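Local coordinates for mucin-like protocadherin (Homo sapiens, PDB 6OAE), which probably forms calcium-dependent heterophilic adhesion complexes with CDHR2 between adjacent microvilli, and is represented here by its first two extracellular cadherin repeats, at residues Thr43-Phe47 / Lys65-Ala70; Asn94-Phe100 / Leu179-Thr184. One frame throughout, in Å; residues are numbered along the deposited sequence.

Contact 1: residues Thr43-Phe47 / Lys65-Ala70; sequences TPFAF and KSLLEA
Thr-43 and Glu-69 grip each other through two hydrogen bonds. The amide N of Thr-43 donates to O of Glu-69 over 2.8 Å. In return the amide N of Glu-69 donates to OG1 of Thr-43, also at 2.8 Å and nearly straight at 172°. The Thr-43 hydroxyl thus stands in for a backbone acceptor. It can do so because OG1 lies beside its own backbone N (chi1 -55°), which turns both groups to the same residue. The methyl CG2 of Thr-43 is left to touch the aliphatic chain of Lys-65, with CD 3.7 Å away. These two side chains run past each other in opposite directions.

Phe-47 adds a second, larger apolar contact. CB of Ala-70 sits over one face of its ring, 3.8 Å from the centroid and only 11° off the normal, a CH-pi contact. The ring tip CZ reaches CB of Leu-68 at 3.8 Å.

Further out, Leu-54, Leu-56, Val-88 and Leu-38 pack around the Phe-47 ring. On strand 67-76, Leu-68 and Ala-70 pair through their backbones with Val-88 and Val-86 of strand 79-91. The carboxylate of Glu-69 forms a salt bridge with Arg-85. A loop pinned to a sheet strand, with an aromatic ring sent into the core between the sheets, fits the Greek-key beta sandwich of a cadherin repeat.

Contact 2: residues Asn94-Phe100 / Leu179-Thr184; sequences NDNAPEF and LLVRDT. With CA (calcium ion), chain E; CA (calcium ion), chain C; CA (calcium ion), chain D.
Leu-179 meets the ring of Phe-100 with its CD2 methyl, 3.6 Å from CE1. The two side chains cross at a slant. Leu-180 turns its side chain away, and its carbonyl carbon lies at the edge of the same ring.

The side chains of Val-181 and Phe-100 point at each other. CG1 of Val-181 is 3.5 Å from CZ of Phe-100 and 3.9 Å from CB of Pro-98. With chi1 at 63°, CG1 is placed between the backbone N and the carbonyl carbon, where it serves both neighbours. Tyr-138 of strand 137-142 also packs on Phe-100 and Val-181.

Arg-182 starts away from residues 94-100. Its strongest polar partner is Pro-185, and NE adds a weak hydrogen bond to O of Thr-184.

Asp-183, just past the strand, reaches the metal site. This is the calcium-binding linker between two cadherin repeats, and residues 94-96 carry the Asn-Asp-Asn of the cadherin linker motif. OD2 of Asp-183 binds one calcium ion at 2.3 Å. OD1 of Asn-94 and O of Asn-96 bind the same ion, and Asp-129, Asp-131 and Asp-134 complete its site. The ion holds OD1 of Asn-94 and OD2 of Asp-183 only 2.8 Å apart. ND2 of Asn-94 donates to OD1 of Asp-183 over 3.2 Å at 165°, reaching it from above the carboxylate plane. The amide and carboxylate planes stand 72° apart. His-193 is a further polar partner of the Asp-183 side chain. Asp-95 faces the other way, binding the two remaining calcium ions through OD1 and OD2.

Thr-184 adds its methyl CG2, 3.8 Å from ND2 of Asn-94.

From the N terminus, the chain passes strand 35-38 before entering contact 1 at 43-47. Strands 47-50 and 53-56 follow, and the chain returns at 65-70 to close this short loop within the first repeat. It continues along the rest of strand 67-76, then strand 79-91, into the linker, where contact 2 opens at 94-100. Contact 2 closes a much longer loop at 179-184, after most of the second repeat. The two loops follow in series, neither nested nor crossed. The centres of contacts 1 and 2 are about 29 Å apart, and the contacts do not touch. Contact 1 ties a loop to a sheet inside one repeat, whereas contact 2 joins the inter-repeat linker to strand 174-182 of the next.

Contact 1: residues Thr43-Phe47 / Lys65-Ala70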
ATOM      1  N   THR A  43      -8.277 -15.553 -15.428  1.00 27.45           N
ATOM      2  CA  THR A  43      -7.219 -15.449 -14.403  1.00 27.21           C
ATOM      3  C   THR A  43      -7.070 -16.821 -13.753  1.00 26.72           C
ATOM      4  O   THR A  43      -8.052 -17.392 -13.281  1.00 25.27           O
ATOM      5  CB  THR A  43      -7.539 -14.405 -13.328  1.00 27.20           C
ATOM      6  OG1 THR A  43      -7.793 -13.151 -13.958  1.00 25.87           O
ATOM      7  CG2 THR A  43      -6.415 -14.285 -12.320  1.00 27.69           C
ATOM      8  N   PRO A  44      -5.855 -17.407 -13.740  1.00 26.52           N
ATOM      9  CA  PRO A  44      -5.650 -18.717 -13.133  1.00 26.83           C
ATOM     10  C   PRO A  44      -5.978 -18.730 -11.628  1.00 24.40           C
ATOM     11  O   PRO A  44      -5.686 -17.759 -10.990  1.00 23.56           O
ATOM     12  CB  PRO A  44      -4.146 -18.995 -13.347  1.00 27.93           C
ATOM     13  CG  PRO A  44      -3.719 -18.065 -14.462  1.00 27.82           C
ATOM     14  CD  PRO A  44      -4.630 -16.862 -14.346  1.00 28.52           C
ATOM     15  N   PHE A  45      -6.581 -19.813 -11.131  1.00 23.73           N
ATOM     16  CA  PHE A  45      -6.747 -20.094  -9.683  1.00 25.61           C
ATOM     17  C   PHE A  45      -7.510 -18.971  -8.988  1.00 27.80           C
ATOM     18  O   PHE A  45      -7.048 -18.468  -7.887  1.00 29.76           O
ATOM     19  CB  PHE A  45      -5.388 -20.205  -9.004  1.00 25.56           C
ATOM     20  CG  PHE A  45      -4.531 -21.320  -9.522  1.00 24.19           C
ATOM     21  CD1 PHE A  45      -4.755 -22.616  -9.106  1.00 24.71           C
ATOM     22  CD2 PHE A  45      -3.483 -21.066 -10.387  1.00 24.51           C
ATOM     23  CE1 PHE A  45      -3.954 -23.648  -9.571  1.00 24.88           C
ATOM     24  CE2 PHE A  45      -2.692 -22.101 -10.853  1.00 24.88           C
ATOM     25  CZ  PHE A  45      -2.928 -23.387 -10.445  1.00 24.66           C
ATOM     26  N   ALA A  46      -8.611 -18.556  -9.593  1.00 26.80           N
ATOM     27  CA  ALA A  46      -9.432 -17.432  -9.088  1.00 26.79           C
ATOM     28  C   ALA A  46     -10.906 -17.837  -9.052  1.00 26.94           C
ATOM     29  O   ALA A  46     -11.551 -17.589  -8.020  1.00 26.80           O
ATOM     30  CB  ALA A  46      -9.187 -16.200  -9.924  1.00 27.75           C
ATOM     31  N   PHE A  47     -11.423 -18.468 -10.110  1.00 24.17           N
ATOM     32  CA  PHE A  47     -12.873 -18.686 -10.271  1.00 23.83           C
ATOM     33  C   PHE A  47     -13.202 -20.162 -10.356  1.00 24.19           C
ATOM     34  O   PHE A  47     -12.334 -20.976 -10.722  1.00 23.66           O
ATOM     35  CB  PHE A  47     -13.352 -17.992 -11.552  1.00 22.96           C
ATOM     36  CG  PHE A  47     -13.231 -16.493 -11.549  1.00 22.54           C
ATOM     37  CD1 PHE A  47     -14.194 -15.705 -10.918  1.00 22.81           C
ATOM     38  CD2 PHE A  47     -12.161 -15.862 -12.158  1.00 21.88           C
ATOM     39  CE1 PHE A  47     -14.085 -14.324 -10.916  1.00 22.95           C
ATOM     40  CE2 PHE A  47     -12.048 -14.485 -12.156  1.00 22.07           C
ATOM     41  CZ  PHE A  47     -13.015 -13.710 -11.538  1.00 22.09           C
ATOM     42  N   LYS A  65      -2.667  -8.735  -7.413  1.00 29.81           N
ATOM     43  CA  LYS A  65      -3.415  -8.586  -8.689  1.00 30.80           C
ATOM     44  C   LYS A  65      -4.716  -7.831  -8.419  1.00 30.62           C
ATOM     45  O   LYS A  65      -5.474  -8.286  -7.545  1.00 29.66           O
ATOM     46  CB  LYS A  65      -3.661  -9.979  -9.279  1.00 32.06           C
ATOM     47  CG  LYS A  65      -4.035 -10.021 -10.749  1.00 35.30           C
ATOM     48  CD  LYS A  65      -4.365 -11.416 -11.233  1.00 37.17           C
ATOM     49  CE  LYS A  65      -3.184 -12.367 -11.231  1.00 39.48           C
ATOM     50  NZ  LYS A  65      -2.211 -12.033 -12.298  1.00 41.53           N
ATOM     51  N   SER A  66      -4.956  -6.727  -9.135  1.00 29.30           N
ATOM     52  CA  SER A  66      -6.079  -5.779  -8.894  1.00 29.65           C
ATOM     53  C   SER A  66      -7.278  -6.065  -9.811  1.00 28.44           C
ATOM     54  O   SER A  66      -8.342  -5.460  -9.600  1.00 28.08           O
ATOM     55  CB  SER A  66      -5.603  -4.364  -9.062  1.00 29.16           C
ATOM     56  OG  SER A  66      -5.275  -4.106 -10.415  1.00 31.40           O
ATOM     57  N   LEU A  67      -7.118  -6.928 -10.814  1.00 28.93           N
ATOM     58  CA  LEU A  67      -8.197  -7.234 -11.783  1.00 28.99           C
ATOM     59  C   LEU A  67      -8.195  -8.728 -12.065  1.00 27.44           C
ATOM     60  O   LEU A  67      -7.138  -9.273 -12.452  1.00 25.76           O
ATOM     61  CB  LEU A  67      -7.971  -6.414 -13.052  1.00 30.92           C
ATOM     62  CG  LEU A  67      -9.057  -6.532 -14.111  1.00 32.14           C
ATOM     63  CD1 LEU A  67     -10.274  -5.683 -13.738  1.00 32.28           C
ATOM     64  CD2 LEU A  67      -8.496  -6.133 -15.476  1.00 34.69           C
ATOM     65  N   LEU A  68      -9.337  -9.373 -11.844  1.00 24.68           N
ATOM     66  CA  LEU A  68      -9.520 -10.824 -12.072  1.00 24.24           C
ATOM     67  C   LEU A  68     -10.541 -10.938 -13.195  1.00 25.56           C
ATOM     68  O   LEU A  68     -11.545 -10.213 -13.132  1.00 24.22           O
ATOM     69  CB  LEU A  68      -9.984 -11.503 -10.780  1.00 24.09           C
ATOM     70  CG  LEU A  68      -9.218 -11.115  -9.510  1.00 24.34           C
ATOM     71  CD1 LEU A  68      -9.823 -11.793  -8.281  1.00 24.79           C
ATOM     72  CD2 LEU A  68      -7.754 -11.460  -9.636  1.00 24.31           C
ATOM     73  N   GLU A  69     -10.275 -11.794 -14.174  1.00 25.61           N
ATOM     74  CA  GLU A  69     -11.113 -11.984 -15.371  1.00 27.97           C
ATOM     75  C   GLU A  69     -11.562 -13.441 -15.440  1.00 26.06           C
ATOM     76  O   GLU A  69     -10.737 -14.327 -15.255  1.00 25.51           O
ATOM     77  CB  GLU A  69     -10.304 -11.549 -16.601  1.00 31.48           C
ATOM     78  CG  GLU A  69     -10.932 -11.930 -17.926  1.00 35.82           C
ATOM     79  CD  GLU A  69     -10.364 -11.180 -19.120  1.00 38.18           C
ATOM     80  OE1 GLU A  69     -11.146 -10.865 -20.046  1.00 43.42           O
ATOM     81  OE2 GLU A  69      -9.144 -10.905 -19.119  1.00 41.91           O
ATOM     82  N   ALA A  70     -12.838 -13.660 -15.712  1.00 24.62           N
ATOM     83  CA  ALA A  70     -13.418 -14.983 -15.982  1.00 24.01           C
ATOM     84  C   ALA A  70     -13.894 -14.969 -17.426  1.00 24.97           C
ATOM     85  O   ALA A  70     -14.650 -14.034 -17.784  1.00 23.85           O
ATOM     86  CB  ALA A  70     -14.548 -15.286 -15.043  1.00 23.49           C
TER

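Contact 2: residues Asn94-Phe100 / Leu179-Thr184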
ATOM      1  N   ASN A  94      -6.064  -0.284   3.183  1.00 25.94           N
ATOM      2  CA  ASN A  94      -4.829   0.062   3.931  1.00 26.01           C
ATOM      3  C   ASN A  94      -4.499  -1.145   4.813  1.00 25.21           C
ATOM      4  O   ASN A  94      -4.895  -1.150   5.999  1.00 23.73           O
ATOM      5  CB  ASN A  94      -4.997   1.389   4.696  1.00 26.95           C
ATOM      6  CG  ASN A  94      -3.742   1.768   5.452  1.00 27.04           C
ATOM      7  OD1 ASN A  94      -2.706   1.148   5.247  1.00 25.03           O
ATOM      8  ND2 ASN A  94      -3.832   2.766   6.324  1.00 27.91           N
ATOM      9  N   ASP A  95      -3.826  -2.157   4.256  1.00 24.55           N
ATOM     10  CA  ASP A  95      -3.575  -3.454   4.938  1.00 25.55           C
ATOM     11  C   ASP A  95      -2.070  -3.687   5.173  1.00 25.71           C
ATOM     12  O   ASP A  95      -1.719  -4.785   5.672  1.00 26.48           O
ATOM     13  CB  ASP A  95      -4.232  -4.618   4.174  1.00 24.54           C
ATOM     14  CG  ASP A  95      -3.739  -4.880   2.764  1.00 24.05           C
ATOM     15  OD1 ASP A  95      -3.217  -3.946   2.129  1.00 24.76           O
ATOM     16  OD2 ASP A  95      -3.896  -6.052   2.275  1.00 23.31           O
ATOM     17  N   ASN A  96      -1.217  -2.705   4.856  1.00 25.52           N
ATOM     18  CA  ASN A  96       0.255  -2.770   5.022  1.00 24.45           C
ATOM     19  C   ASN A  96       0.706  -1.598   5.894  1.00 25.31           C
ATOM     20  O   ASN A  96       0.139  -0.491   5.767  1.00 23.87           O
ATOM     21  CB  ASN A  96       0.970  -2.786   3.667  1.00 24.04           C
ATOM     22  CG  ASN A  96       0.719  -4.081   2.917  1.00 24.71           C
ATOM     23  OD1 ASN A  96       1.398  -5.075   3.145  1.00 26.52           O
ATOM     24  ND2 ASN A  96      -0.249  -4.079   2.027  1.00 23.57           N
ATOM     25  N   ALA A  97       1.677  -1.847   6.773  1.00 24.85           N
ATOM     26  CA  ALA A  97       2.259  -0.820   7.667  1.00 24.42           C
ATOM     27  C   ALA A  97       3.485  -0.230   6.976  1.00 25.38           C
ATOM     28  O   ALA A  97       4.191  -0.925   6.234  1.00 24.92           O
ATOM     29  CB  ALA A  97       2.596  -1.413   9.016  1.00 24.10           C
ATOM     30  N   PRO A  98       3.774   1.077   7.160  1.00 24.81           N
ATOM     31  CA  PRO A  98       5.018   1.637   6.652  1.00 25.47           C
ATOM     32  C   PRO A  98       6.151   1.054   7.501  1.00 25.79           C
ATOM     33  O   PRO A  98       5.950   0.744   8.661  1.00 25.56           O
ATOM     34  CB  PRO A  98       4.852   3.159   6.805  1.00 25.84           C
ATOM     35  CG  PRO A  98       3.843   3.303   7.940  1.00 25.23           C
ATOM     36  CD  PRO A  98       2.949   2.080   7.842  1.00 25.45           C
ATOM     37  N   GLU A  99       7.313   0.886   6.878  1.00 28.19           N
ATOM     38  CA  GLU A  99       8.507   0.325   7.531  1.00 28.98           C
ATOM     39  C   GLU A  99       9.702   1.194   7.181  1.00 27.15           C
ATOM     40  O   GLU A  99       9.871   1.502   5.992  1.00 27.29           O
ATOM     41  CB  GLU A  99       8.742  -1.103   7.048  1.00 31.95           C
ATOM     42  CG  GLU A  99       7.692  -2.074   7.526  1.00 36.15           C
ATOM     43  CD  GLU A  99       7.738  -3.426   6.830  1.00 37.91           C
ATOM     44  OE1 GLU A  99       8.782  -3.744   6.238  1.00 40.85           O
ATOM     45  OE2 GLU A  99       6.722  -4.142   6.885  1.00 46.60           O
ATOM     46  N   PHE A 100      10.472   1.583   8.188  1.00 27.31           N
ATOM     47  CA  PHE A 100      11.787   2.228   8.001  1.00 26.52           C
ATOM     48  C   PHE A 100      12.790   1.120   7.731  1.00 29.09           C
ATOM     49  O   PHE A 100      12.648   0.042   8.304  1.00 29.28           O
ATOM     50  CB  PHE A 100      12.220   2.989   9.240  1.00 26.07           C
ATOM     51  CG  PHE A 100      11.458   4.256   9.520  1.00 24.41           C
ATOM     52  CD1 PHE A 100      11.601   5.359   8.686  1.00 23.51           C
ATOM     53  CD2 PHE A 100      10.634   4.353  10.636  1.00 23.60           C
ATOM     54  CE1 PHE A 100      10.926   6.538   8.961  1.00 23.29           C
ATOM     55  CE2 PHE A 100       9.956   5.536  10.906  1.00 22.77           C
ATOM     56  CZ  PHE A 100      10.110   6.621  10.075  1.00 23.29           C
ATOM     57  N   LEU A 179      11.742   9.569  15.095  1.00 23.58           N
ATOM     58  CA  LEU A 179      11.135   9.786  13.770  1.00 23.40           C
ATOM     59  C   LEU A 179       9.939   8.845  13.672  1.00 22.62           C
ATOM     60  O   LEU A 179      10.152   7.629  13.773  1.00 22.99           O
ATOM     61  CB  LEU A 179      12.170   9.506  12.685  1.00 23.23           C
ATOM     62  CG  LEU A 179      11.694   9.766  11.258  1.00 23.25           C
ATOM     63  CD1 LEU A 179      11.300  11.218  11.037  1.00 24.26           C
ATOM     64  CD2 LEU A 179      12.765   9.350  10.291  1.00 23.73           C
ATOM     65  N   LEU A 180       8.742   9.399  13.514  1.00 21.68           N
ATOM     66  CA  LEU A 180       7.490   8.619  13.365  1.00 23.47           C
ATOM     67  C   LEU A 180       7.037   8.717  11.926  1.00 22.20           C
ATOM     68  O   LEU A 180       7.195   9.785  11.319  1.00 22.44           O
ATOM     69  CB  LEU A 180       6.387   9.174  14.263  1.00 25.93           C
ATOM     70  CG  LEU A 180       6.768   9.428  15.714  1.00 29.98           C
ATOM     71  CD1 LEU A 180       5.563   9.956  16.480  1.00 32.62           C
ATOM     72  CD2 LEU A 180       7.302   8.170  16.361  1.00 31.42           C
ATOM     73  N   VAL A 181       6.448   7.651  11.408  1.00 21.23           N
ATOM     74  CA  VAL A 181       5.780   7.731  10.092  1.00 21.15           C
ATOM     75  C   VAL A 181       4.418   7.071  10.263  1.00 21.62           C
ATOM     76  O   VAL A 181       4.353   6.060  10.989  1.00 22.25           O
ATOM     77  CB  VAL A 181       6.619   7.094   8.968  1.00 20.75           C
ATOM     78  CG1 VAL A 181       6.847   5.594   9.177  1.00 21.00           C
ATOM     79  CG2 VAL A 181       6.004   7.375   7.612  1.00 21.19           C
ATOM     80  N   ARG A 182       3.388   7.631   9.642  1.00 21.49           N
ATOM     81  CA  ARG A 182       2.050   6.992   9.576  1.00 22.45           C
ATOM     82  C   ARG A 182       1.603   7.044   8.119  1.00 22.33           C
ATOM     83  O   ARG A 182       2.128   7.904   7.358  1.00 21.06           O
ATOM     84  CB  ARG A 182       1.061   7.636  10.560  1.00 23.61           C
ATOM     85  CG  ARG A 182       0.771   9.097  10.289  1.00 25.14           C
ATOM     86  CD  ARG A 182      -0.369   9.716  11.090  1.00 26.83           C
ATOM     87  NE  ARG A 182      -0.584  11.077  10.600  1.00 27.03           N
ATOM     88  CZ  ARG A 182       0.075  12.173  11.000  1.00 30.38           C
ATOM     89  NH1 ARG A 182       1.011  12.124  11.938  1.00 31.89           N
ATOM     90  NH2 ARG A 182      -0.219  13.340  10.459  1.00 29.78           N
ATOM     91  N   ASP A 183       0.659   6.172   7.745  1.00 22.29           N
ATOM     92  CA  ASP A 183       0.176   6.050   6.344  1.00 22.46           C
ATOM     93  C   ASP A 183      -1.193   6.730   6.181  1.00 23.98           C
ATOM     94  O   ASP A 183      -1.858   6.436   5.203  1.00 23.37           O
ATOM     95  CB  ASP A 183       0.162   4.587   5.917  1.00 22.91           C
ATOM     96  CG  ASP A 183      -0.652   3.656   6.799  1.00 22.39           C
ATOM     97  OD1 ASP A 183      -1.345   4.140   7.744  1.00 21.60           O
ATOM     98  OD2 ASP A 183      -0.558   2.442   6.542  1.00 23.42           O
ATOM     99  N   THR A 184      -1.590   7.596   7.117  1.00 23.80           N
ATOM    100  CA  THR A 184      -2.853   8.374   7.068  1.00 23.65           C
ATOM    101  C   THR A 184      -2.573   9.816   7.472  1.00 24.41           C
ATOM    102  O   THR A 184      -1.708  10.078   8.303  1.00 23.85           O
ATOM    103  CB  THR A 184      -3.927   7.753   7.968  1.00 24.01           C
ATOM    104  OG1 THR A 184      -3.486   7.797   9.334  1.00 24.05           O
ATOM    105  CG2 THR A 184      -4.265   6.344   7.535  1.00 23.83           C
TER
HETATM  106 CA    CA E 304      -0.467   1.319   4.508  1.00 23.42          CA
HETATM  107 CA    CA C 302      -3.508  -2.725   0.209  1.00 21.83          CA
HETATM  108 CA    CA D 303      -3.039  -6.716   0.341  1.00 23.27          CA
HETATM  109  O   HOH W   1      -3.717  -8.906   1.077  1.00 21.40           O